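Local coordinates for decapping nuclease RAI1 (Scheffersomyces stipitis, PDB 5BTO), which hydrolyses the NAD cap from the 5' end of a subset of RNAs, using a divalent metal cation, and stimulates the exoribonuclease RAT1, at residues I66-K77 with R177-I188. Residues are numbered along the deposited sequence; the frame is centred on the assembly and turned at random.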
ATOM      1  N   ILE A  66     -10.874 -35.909 -31.886  1.00 38.68           N
ATOM      2  CA  ILE A  66      -9.773 -34.984 -32.135  1.00 36.73           C
ATOM      3  C   ILE A  66      -8.702 -35.095 -31.056  1.00 35.46           C
ATOM      4  O   ILE A  66      -8.946 -34.797 -29.887  1.00 34.19           O
ATOM      5  CB  ILE A  66     -10.259 -33.530 -32.217  1.00 37.03           C
ATOM      6  CG1 ILE A  66     -11.243 -33.362 -33.377  1.00 38.54           C
ATOM      7  CG2 ILE A  66      -9.074 -32.593 -32.366  1.00 35.68           C
ATOM      8  CD1 ILE A  66     -11.861 -31.978 -33.455  1.00 39.49           C
ATOM      9  N   ASP A  67      -7.513 -35.514 -31.470  1.00 34.91           N
ATOM     10  CA  ASP A  67      -6.417 -35.809 -30.553  1.00 34.26           C
ATOM     11  C   ASP A  67      -5.437 -34.640 -30.541  1.00 33.43           C
ATOM     12  O   ASP A  67      -4.717 -34.408 -31.513  1.00 34.81           O
ATOM     13  CB  ASP A  67      -5.719 -37.106 -30.992  1.00 36.10           C
ATOM     14  CG  ASP A  67      -4.633 -37.551 -30.026  1.00 37.67           C
ATOM     15  OD1 ASP A  67      -4.221 -36.737 -29.174  1.00 37.74           O
ATOM     16  OD2 ASP A  67      -4.185 -38.713 -30.128  1.00 40.76           O
ATOM     17  N   LEU A  68      -5.410 -33.903 -29.435  1.00 31.21           N
ATOM     18  CA  LEU A  68      -4.602 -32.686 -29.360  1.00 32.13           C
ATOM     19  C   LEU A  68      -3.121 -32.931 -29.085  1.00 35.07           C
ATOM     20  O   LEU A  68      -2.336 -31.990 -29.067  1.00 35.19           O
ATOM     21  CB  LEU A  68      -5.177 -31.706 -28.334  1.00 31.04           C
ATOM     22  CG  LEU A  68      -6.555 -31.129 -28.654  1.00 30.38           C
ATOM     23  CD1 LEU A  68      -7.021 -30.244 -27.521  1.00 29.31           C
ATOM     24  CD2 LEU A  68      -6.531 -30.360 -29.968  1.00 31.10           C
ATOM     25  N   GLN A  69      -2.729 -34.180 -28.864  1.00 37.57           N
ATOM     26  CA  GLN A  69      -1.302 -34.477 -28.786  1.00 39.91           C
ATOM     27  C   GLN A  69      -0.807 -35.100 -30.089  1.00 41.63           C
ATOM     28  O   GLN A  69       0.366 -35.450 -30.209  1.00 42.39           O
ATOM     29  CB  GLN A  69      -0.967 -35.375 -27.590  1.00 39.80           C
ATOM     30  CG  GLN A  69      -1.487 -36.798 -27.701  1.00 41.28           C
ATOM     31  CD  GLN A  69      -0.847 -37.725 -26.686  1.00 44.06           C
ATOM     32  OE1 GLN A  69       0.338 -37.605 -26.385  1.00 47.08           O
ATOM     33  NE2 GLN A  69      -1.631 -38.652 -26.147  1.00 43.97           N
ATOM     34  N   ALA A  70      -1.700 -35.227 -31.066  1.00 42.32           N
ATOM     35  CA  ALA A  70      -1.333 -35.823 -32.348  1.00 43.00           C
ATOM     36  C   ALA A  70      -0.406 -34.904 -33.140  1.00 43.58           C
ATOM     37  O   ALA A  70      -0.596 -33.686 -33.172  1.00 40.75           O
ATOM     38  CB  ALA A  70      -2.575 -36.161 -33.161  1.00 43.24           C
ATOM     39  N   GLY A  71       0.595 -35.496 -33.782  1.00 46.35           N
ATOM     40  CA  GLY A  71       1.562 -34.730 -34.544  1.00 46.49           C
ATOM     41  C   GLY A  71       2.633 -34.105 -33.670  1.00 45.96           C
ATOM     42  O   GLY A  71       3.464 -33.335 -34.148  1.00 47.02           O
ATOM     43  N   TYR A  72       2.618 -34.440 -32.384  1.00 45.23           N
ATOM     44  CA  TYR A  72       3.553 -33.848 -31.434  1.00 45.08           C
ATOM     45  C   TYR A  72       5.003 -33.996 -31.877  1.00 49.27           C
ATOM     46  O   TYR A  72       5.829 -33.109 -31.648  1.00 48.25           O
ATOM     47  CB  TYR A  72       3.367 -34.456 -30.043  1.00 44.84           C
ATOM     48  CG  TYR A  72       4.456 -34.073 -29.068  1.00 45.24           C
ATOM     49  CD1 TYR A  72       4.517 -32.792 -28.533  1.00 47.79           C
ATOM     50  CD2 TYR A  72       5.418 -34.992 -28.678  1.00 47.19           C
ATOM     51  CE1 TYR A  72       5.512 -32.438 -27.640  1.00 48.40           C
ATOM     52  CE2 TYR A  72       6.419 -34.645 -27.787  1.00 48.66           C
ATOM     53  CZ  TYR A  72       6.461 -33.367 -27.271  1.00 50.37           C
ATOM     54  OH  TYR A  72       7.453 -33.018 -26.383  1.00 51.92           O
ATOM     55  N   ALA A  73       5.298 -35.119 -32.521  1.00 52.58           N
ATOM     56  CA  ALA A  73       6.653 -35.456 -32.939  1.00 55.53           C
ATOM     57  C   ALA A  73       7.291 -34.398 -33.835  1.00 56.87           C
ATOM     58  O   ALA A  73       8.516 -34.270 -33.879  1.00 57.87           O
ATOM     59  CB  ALA A  73       6.661 -36.812 -33.639  1.00 55.79           C
ATOM     60  N   LYS A  74       6.462 -33.642 -34.549  1.00 55.30           N
ATOM     61  CA  LYS A  74       6.967 -32.698 -35.539  1.00 53.84           C
ATOM     62  C   LYS A  74       6.842 -31.249 -35.082  1.00 51.48           C
ATOM     63  O   LYS A  74       7.087 -30.331 -35.863  1.00 51.69           O
ATOM     64  CB  LYS A  74       6.224 -32.869 -36.863  1.00 55.23           C
ATOM     65  CG  LYS A  74       6.087 -34.301 -37.346  1.00 57.36           C
ATOM     66  CD  LYS A  74       5.136 -34.358 -38.530  1.00 59.24           C
ATOM     67  CE  LYS A  74       3.904 -33.497 -38.263  1.00 60.12           C
ATOM     68  NZ  LYS A  74       3.014 -33.369 -39.451  1.00 61.24           N
ATOM     69  N   PHE A  75       6.460 -31.042 -33.825  1.00 48.45           N
ATOM     70  CA  PHE A  75       6.293 -29.686 -33.304  1.00 46.05           C
ATOM     71  C   PHE A  75       7.534 -28.854 -33.594  1.00 46.44           C
ATOM     72  O   PHE A  75       8.637 -29.201 -33.173  1.00 47.56           O
ATOM     73  CB  PHE A  75       6.008 -29.709 -31.801  1.00 44.69           C
ATOM     74  CG  PHE A  75       5.714 -28.352 -31.210  1.00 45.06           C
ATOM     75  CD1 PHE A  75       4.980 -27.410 -31.918  1.00 42.81           C
ATOM     76  CD2 PHE A  75       6.149 -28.028 -29.932  1.00 46.11           C
ATOM     77  CE1 PHE A  75       4.701 -26.173 -31.371  1.00 42.47           C
ATOM     78  CE2 PHE A  75       5.869 -26.791 -29.379  1.00 46.04           C
ATOM     79  CZ  PHE A  75       5.145 -25.863 -30.101  1.00 44.55           C
ATOM     80  N   LYS A  76       7.352 -27.767 -34.335  1.00 46.47           N
ATOM     81  CA  LYS A  76       8.450 -26.854 -34.626  1.00 46.52           C
ATOM     82  C   LYS A  76       8.464 -25.744 -33.584  1.00 47.49           C
ATOM     83  O   LYS A  76       7.745 -24.751 -33.700  1.00 47.10           O
ATOM     84  CB  LYS A  76       8.321 -26.282 -36.037  1.00 46.92           C
ATOM     85  CG  LYS A  76       9.449 -25.347 -36.436  1.00 49.87           C
ATOM     86  CD  LYS A  76       9.696 -25.394 -37.934  1.00 53.31           C
ATOM     87  CE  LYS A  76       8.436 -25.072 -38.721  1.00 56.54           C
ATOM     88  NZ  LYS A  76       8.646 -25.260 -40.186  1.00 58.54           N
ATOM     89  N   LYS A  77       9.285 -25.935 -32.558  1.00 48.16           N
ATOM     90  CA  LYS A  77       9.287 -25.074 -31.383  1.00 49.92           C
ATOM     91  C   LYS A  77      10.470 -24.119 -31.418  1.00 50.91           C
ATOM     92  O   LYS A  77      11.622 -24.540 -31.473  1.00 53.31           O
ATOM     93  CB  LYS A  77       9.325 -25.932 -30.113  1.00 50.86           C
ATOM     94  CG  LYS A  77       9.335 -25.160 -28.803  1.00 52.33           C
ATOM     95  CD  LYS A  77       9.424 -26.119 -27.620  1.00 53.12           C
ATOM     96  CE  LYS A  77       9.672 -25.386 -26.311  1.00 53.84           C
ATOM     97  NZ  LYS A  77       8.545 -24.487 -25.950  1.00 55.33           N
ATOM     98  N   ARG A 177       3.857 -32.002 -23.548  1.00 41.28           N
ATOM     99  CA  ARG A 177       2.706 -32.294 -24.396  1.00 40.43           C
ATOM    100  C   ARG A 177       1.524 -31.361 -24.124  1.00 38.63           C
ATOM    101  O   ARG A 177       0.801 -30.978 -25.045  1.00 38.40           O
ATOM    102  CB  ARG A 177       2.297 -33.758 -24.257  1.00 41.49           C
ATOM    103  CG  ARG A 177       3.330 -34.690 -24.851  1.00 43.99           C
ATOM    104  CD  ARG A 177       3.017 -36.136 -24.582  1.00 46.41           C
ATOM    105  NE  ARG A 177       4.045 -36.998 -25.152  1.00 47.36           N
ATOM    106  CZ  ARG A 177       3.989 -37.518 -26.374  1.00 49.63           C
ATOM    107  NH1 ARG A 177       2.946 -37.273 -27.156  1.00 50.94           N
ATOM    108  NH2 ARG A 177       4.973 -38.288 -26.813  1.00 50.28           N
ATOM    109  N   CYS A 178       1.335 -30.985 -22.861  1.00 38.65           N
ATOM    110  CA  CYS A 178       0.317 -29.995 -22.514  1.00 36.98           C
ATOM    111  C   CYS A 178       0.572 -28.668 -23.231  1.00 36.84           C
ATOM    112  O   CYS A 178      -0.360 -28.017 -23.705  1.00 35.33           O
ATOM    113  CB  CYS A 178       0.256 -29.774 -20.999  1.00 39.16           C
ATOM    114  SG  CYS A 178      -0.522 -31.111 -20.050  1.00 40.89           S
ATOM    115  N   GLU A 179       1.836 -28.267 -23.314  1.00 37.29           N
ATOM    116  CA  GLU A 179       2.185 -27.026 -24.005  1.00 38.47           C
ATOM    117  C   GLU A 179       1.865 -27.148 -25.489  1.00 35.92           C
ATOM    118  O   GLU A 179       1.318 -26.231 -26.100  1.00 34.90           O
ATOM    119  CB  GLU A 179       3.670 -26.692 -23.824  1.00 41.34           C
ATOM    120  CG  GLU A 179       4.066 -25.356 -24.449  1.00 46.19           C
ATOM    121  CD  GLU A 179       5.569 -25.185 -24.608  1.00 50.54           C
ATOM    122  OE1 GLU A 179       6.008 -24.051 -24.901  1.00 52.01           O
ATOM    123  OE2 GLU A 179       6.311 -26.178 -24.450  1.00 53.38           O
ATOM    124  N   PHE A 180       2.217 -28.291 -26.067  1.00 35.86           N
ATOM    125  CA  PHE A 180       1.955 -28.546 -27.476  1.00 34.15           C
ATOM    126  C   PHE A 180       0.465 -28.494 -27.784  1.00 32.82           C
ATOM    127  O   PHE A 180       0.052 -27.919 -28.794  1.00 34.08           O
ATOM    128  CB  PHE A 180       2.522 -29.906 -27.888  1.00 36.19           C
ATOM    129  CG  PHE A 180       2.105 -30.341 -29.263  1.00 37.96           C
ATOM    130  CD1 PHE A 180       2.768 -29.868 -30.386  1.00 39.28           C
ATOM    131  CD2 PHE A 180       1.048 -31.221 -29.437  1.00 38.85           C
ATOM    132  CE1 PHE A 180       2.389 -30.269 -31.656  1.00 38.76           C
ATOM    133  CE2 PHE A 180       0.661 -31.622 -30.704  1.00 39.03           C
ATOM    134  CZ  PHE A 180       1.329 -31.142 -31.816  1.00 39.25           C
ATOM    135  N   SER A 181      -0.336 -29.096 -26.909  1.00 28.63           N
ATOM    136  CA  SER A 181      -1.777 -29.200 -27.115  1.00 29.45           C
ATOM    137  C   SER A 181      -2.462 -27.852 -27.361  1.00 28.46           C
ATOM    138  O   SER A 181      -3.453 -27.786 -28.081  1.00 28.69           O
ATOM    139  CB  SER A 181      -2.442 -29.950 -25.951  1.00 31.40           C
ATOM    140  OG  SER A 181      -2.452 -29.180 -24.758  1.00 32.37           O
ATOM    141  N   GLY A 182      -1.936 -26.784 -26.768  1.00 29.39           N
ATOM    142  CA  GLY A 182      -2.499 -25.458 -26.963  1.00 30.41           C
ATOM    143  C   GLY A 182      -2.293 -24.982 -28.391  1.00 31.16           C
ATOM    144  O   GLY A 182      -3.218 -24.476 -29.034  1.00 30.49           O
ATOM    145  N   TYR A 183      -1.073 -25.152 -28.890  1.00 32.03           N
ATOM    146  CA  TYR A 183      -0.763 -24.821 -30.274  1.00 33.05           C
ATOM    147  C   TYR A 183      -1.508 -25.731 -31.248  1.00 30.20           C
ATOM    148  O   TYR A 183      -1.940 -25.284 -32.311  1.00 30.33           O
ATOM    149  CB  TYR A 183       0.747 -24.887 -30.527  1.00 35.67           C
ATOM    150  CG  TYR A 183       1.547 -23.905 -29.696  1.00 37.54           C
ATOM    151  CD1 TYR A 183       1.588 -22.559 -30.024  1.00 39.78           C
ATOM    152  CD2 TYR A 183       2.254 -24.326 -28.577  1.00 39.41           C
ATOM    153  CE1 TYR A 183       2.314 -21.658 -29.265  1.00 40.61           C
ATOM    154  CE2 TYR A 183       2.982 -23.430 -27.810  1.00 40.68           C
ATOM    155  CZ  TYR A 183       3.009 -22.099 -28.161  1.00 42.01           C
ATOM    156  OH  TYR A 183       3.732 -21.201 -27.408  1.00 44.72           O
ATOM    157  N   LYS A 184      -1.662 -27.004 -30.888  1.00 29.44           N
ATOM    158  CA  LYS A 184      -2.397 -27.943 -31.732  1.00 27.33           C
ATOM    159  C   LYS A 184      -3.856 -27.517 -31.841  1.00 28.27           C
ATOM    160  O   LYS A 184      -4.444 -27.551 -32.921  1.00 29.10           O
ATOM    161  CB  LYS A 184      -2.298 -29.366 -31.171  1.00 28.72           C
ATOM    162  CG  LYS A 184      -3.092 -30.421 -31.949  1.00 32.53           C
ATOM    163  CD  LYS A 184      -2.534 -30.650 -33.353  1.00 34.24           C
ATOM    164  CE  LYS A 184      -3.192 -31.855 -34.021  1.00 35.36           C
ATOM    165  NZ  LYS A 184      -2.512 -32.261 -35.284  1.00 35.11           N
ATOM    166  N   PHE A 185      -4.436 -27.104 -30.717  1.00 27.00           N
ATOM    167  CA  PHE A 185      -5.813 -26.655 -30.714  1.00 26.95           C
ATOM    168  C   PHE A 185      -5.974 -25.476 -31.666  1.00 28.17           C
ATOM    169  O   PHE A 185      -6.914 -25.433 -32.454  1.00 30.12           O
ATOM    170  CB  PHE A 185      -6.261 -26.274 -29.301  1.00 26.00           C
ATOM    171  CG  PHE A 185      -7.685 -25.808 -29.222  1.00 24.56           C
ATOM    172  CD1 PHE A 185      -8.729 -26.640 -29.620  1.00 24.75           C
ATOM    173  CD2 PHE A 185      -7.987 -24.541 -28.743  1.00 22.25           C
ATOM    174  CE1 PHE A 185     -10.049 -26.209 -29.545  1.00 23.79           C
ATOM    175  CE2 PHE A 185      -9.300 -24.108 -28.663  1.00 23.80           C
ATOM    176  CZ  PHE A 185     -10.334 -24.944 -29.071  1.00 23.41           C
ATOM    177  N   GLU A 186      -5.053 -24.523 -31.609  1.00 29.04           N
ATOM    178  CA  GLU A 186      -5.138 -23.375 -32.506  1.00 31.27           C
ATOM    179  C   GLU A 186      -5.120 -23.844 -33.953  1.00 30.67           C
ATOM    180  O   GLU A 186      -5.897 -23.367 -34.782  1.00 31.28           O
ATOM    181  CB  GLU A 186      -3.996 -22.396 -32.258  1.00 35.07           C
ATOM    182  CG  GLU A 186      -4.021 -21.748 -30.890  1.00 39.60           C
ATOM    183  CD  GLU A 186      -2.999 -20.641 -30.767  1.00 44.71           C
ATOM    184  OE1 GLU A 186      -1.939 -20.865 -30.141  1.00 46.09           O
ATOM    185  OE2 GLU A 186      -3.259 -19.544 -31.303  1.00 47.33           O
ATOM    186  N   ALA A 187      -4.238 -24.791 -34.246  1.00 30.38           N
ATOM    187  CA  ALA A 187      -4.068 -25.288 -35.606  1.00 30.30           C
ATOM    188  C   ALA A 187      -5.332 -25.953 -36.147  1.00 33.04           C
ATOM    189  O   ALA A 187      -5.725 -25.709 -37.287  1.00 35.25           O
ATOM    190  CB  ALA A 187      -2.893 -26.250 -35.672  1.00 29.75           C
ATOM    191  N   ILE A 188      -5.965 -26.794 -35.335  1.00 32.10           N
ATOM    192  CA  ILE A 188      -7.133 -27.532 -35.797  1.00 31.49           C
ATOM    193  C   ILE A 188      -8.414 -26.709 -35.725  1.00 30.94           C
ATOM    194  O   ILE A 188      -9.426 -27.081 -36.318  1.00 34.66           O
ATOM    195  CB  ILE A 188      -7.294 -28.896 -35.060  1.00 32.88           C
ATOM    196  CG1 ILE A 188      -7.622 -28.702 -33.578  1.00 32.90           C
ATOM    197  CG2 ILE A 188      -6.036 -29.729 -35.214  1.00 35.27           C
ATOM    198  CD1 ILE A 188      -9.102 -28.609 -33.270  1.00 33.10           C
TER
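F180, buried on helix 169-188, is met by segment 66-77 over one face and along an edge. The Y72 ring turns its edge to that F180 face in a T-shaped pair, planes 84° apart, and on the same face Y72 CA makes a CH-pi contact, 3.7 Å from the ring centroid. F180 in turn points an edge, offset, at the face of F75, its CD1 3.4 Å from F75 CG; CG of F180, anti to the backbone N (chi1 171°), sends the ring out from the helix to Y72 over its face and F75 at its edge. R177 lays CG over the centre of the Y72 ring. Farther along, L68 CD2 packs 3.8 Å from F185 CA and against I188. L68 O is buried without a conventional partner and receives a CA-H...O contact from S181 CA at 3.5 Å.

The polar, more solvent-facing side is held by weaker bonds. R177 NH1 makes a weak, bent bond to Q69 OE1 (2.7 Å, 118°); its NE pairs with D173. K184 NZ bonds weakly to A70 O at 3.2 Å, and exposed K77 forms a salt bridge through NZ to E179 OE1, 2.8 Å away.

An aromatic cluster of Y72, F75, F180 and Y183 thus seats a loop with overlapping type I and type II turns on the helix that supplies metal-binding E186 to the PD-(D/E)XK-type nuclease site.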